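Local coordinates for malate dehydrogenase (Entamoeba histolytica, PDB 3I0P) that catalyses the NAD-dependent interconversion of malate and oxaloacetate, as a member of the malate/L-lactate dehydrogenase family of oxidoreductases, at the interface of chains A and B. Sequence-based numbering; all coordinates share one arbitrary frame. Chains: chain A/B, Malate dehydrogenase.

The interface of chains A and B. Residues chain A 180, 182-183, 185-186, 235; chain B 246.
At the two-fold interface of the deposited dimer, probably the biological one, of this malate/L-lactate dehydrogenase family member, B:Lys246, near the start of helix 244-259, reaches into a cup of backbone carbonyls on the loop that follows strand 178-182 of chain A; the same contact recurs with the chains exchanged. CB and CG run past the A:Phe180 ring edge and a methyl of A:Leu235, which flank them on different sides. CG lies anti to the carbonyl carbon (chi1 -61°), and the extended chain beyond it carries the side-chain amine nitrogen NZ to the loop of chain A. Three main-chain oxygens grip the tip. NZ donates to A:Ala183 O at 2.8 Å, where the donor is tilted 32° from the carbonyl plane. The bond from NZ to A:Ser185 O, 3.0 Å, is the straightest at the acceptor: it lies in the carbonyl plane with a C=O...N angle of 159°. A longer bond of 3.3 Å joins NZ to A:Ile186 O, with the donor well above that carbonyl plane and off its lone pairs. The amine is thus bound by carbonyl oxygens, and recognition probably follows the course of the loop, since the acceptors are main-chain atoms. The methylenes make the apolar part of the contact. The A:Phe180 ring presents its edge to the lysine; CE1 lies 3.8 Å from B:Lys246 CG, which sits in the ring plane, and the two side chains cross at about a right angle. One methyl of A:Leu235, CD2, packs at 3.8 Å against B:Lys246 CB.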
ATOM      1  N   PHE A 180       3.798  -9.789  -2.436  1.00 18.71           N
ATOM      2  CA  PHE A 180       3.329  -8.813  -3.398  1.00 18.41           C
ATOM      3  C   PHE A 180       4.524  -8.001  -3.887  1.00 18.28           C
ATOM      4  O   PHE A 180       5.390  -7.612  -3.099  1.00 17.99           O
ATOM      5  CB  PHE A 180       2.243  -7.896  -2.851  1.00 18.29           C
ATOM      6  CG  PHE A 180       1.867  -6.813  -3.814  1.00 18.48           C
ATOM      7  CD1 PHE A 180       1.218  -7.124  -5.001  1.00 17.19           C
ATOM      8  CD2 PHE A 180       2.230  -5.494  -3.578  1.00 18.85           C
ATOM      9  CE1 PHE A 180       0.900  -6.138  -5.913  1.00 17.27           C
ATOM     10  CE2 PHE A 180       1.901  -4.489  -4.494  1.00 18.38           C
ATOM     11  CZ  PHE A 180       1.239  -4.816  -5.659  1.00 17.39           C
ATOM     12  N   GLY A 182       5.066  -5.116  -7.105  1.00 18.39           N
ATOM     13  CA  GLY A 182       4.540  -4.452  -8.282  1.00 18.83           C
ATOM     14  C   GLY A 182       4.546  -2.942  -8.234  1.00 19.28           C
ATOM     15  O   GLY A 182       4.625  -2.335  -7.148  1.00 18.99           O
ATOM     16  N   ALA A 183       4.455  -2.344  -9.423  1.00 19.51           N
ATOM     17  CA  ALA A 183       4.398  -0.898  -9.574  1.00 20.15           C
ATOM     18  C   ALA A 183       3.123  -0.334  -8.973  1.00 20.57           C
ATOM     19  O   ALA A 183       2.110  -1.027  -8.890  1.00 20.86           O
ATOM     20  CB  ALA A 183       4.486  -0.535 -11.028  1.00 20.35           C
ATOM     21  N   SER A 185       1.779   2.199 -10.479  1.00 22.96           N
ATOM     22  CA  SER A 185       1.056   2.384 -11.739  1.00 23.43           C
ATOM     23  C   SER A 185       0.538   1.018 -12.212  1.00 23.96           C
ATOM     24  O   SER A 185       1.101  -0.025 -11.846  1.00 23.98           O
ATOM     25  CB  SER A 185       1.973   3.000 -12.796  1.00 23.15           C
ATOM     26  OG  SER A 185       3.101   2.180 -13.028  1.00 22.87           O
ATOM     27  N   ILE A 186      -0.530   1.011 -13.010  1.00 24.39           N
ATOM     28  CA  ILE A 186      -1.069  -0.252 -13.526  1.00 25.26           C
ATOM     29  C   ILE A 186       0.042  -1.068 -14.201  1.00 25.94           C
ATOM     30  O   ILE A 186       0.220  -2.249 -13.908  1.00 26.11           O
ATOM     31  CB  ILE A 186      -2.274  -0.048 -14.502  1.00 25.20           C
ATOM     32  CG1 ILE A 186      -3.409   0.722 -13.805  1.00 25.13           C
ATOM     33  CG2 ILE A 186      -2.761  -1.403 -15.042  1.00 24.87           C
ATOM     34  CD1 ILE A 186      -4.627   1.022 -14.677  1.00 24.11           C
ATOM     35  N   LEU A 235      -2.389   2.919 -10.643  1.00 27.98           N
ATOM     36  CA  LEU A 235      -3.407   1.919 -10.309  1.00 27.90           C
ATOM     37  C   LEU A 235      -4.742   2.631  -9.975  1.00 27.97           C
ATOM     38  O   LEU A 235      -4.801   3.523  -9.121  1.00 27.59           O
ATOM     39  CB  LEU A 235      -2.933   1.010  -9.171  1.00 27.46           C
ATOM     40  CG  LEU A 235      -3.897  -0.013  -8.561  1.00 27.00           C
ATOM     41  CD1 LEU A 235      -4.312  -1.091  -9.560  1.00 26.03           C
ATOM     42  CD2 LEU A 235      -3.294  -0.639  -7.309  1.00 26.47           C
TER
ATOM     43  N   LYS B 246      -3.455  -6.321  -7.883  1.00 23.04           N
ATOM     44  CA  LYS B 246      -2.763  -5.425  -6.969  1.00 22.42           C
ATOM     45  C   LYS B 246      -3.645  -5.021  -5.775  1.00 22.27           C
ATOM     46  O   LYS B 246      -3.278  -5.281  -4.628  1.00 22.54           O
ATOM     47  CB  LYS B 246      -2.165  -4.224  -7.723  1.00 22.21           C
ATOM     48  CG  LYS B 246      -1.132  -4.652  -8.766  1.00 20.48           C
ATOM     49  CD  LYS B 246      -0.584  -3.498  -9.556  1.00 19.00           C
ATOM     50  CE  LYS B 246       0.580  -3.962 -10.422  1.00 19.13           C
ATOM     51  NZ  LYS B 246       1.400  -2.826 -10.921  1.00 18.79           N
TER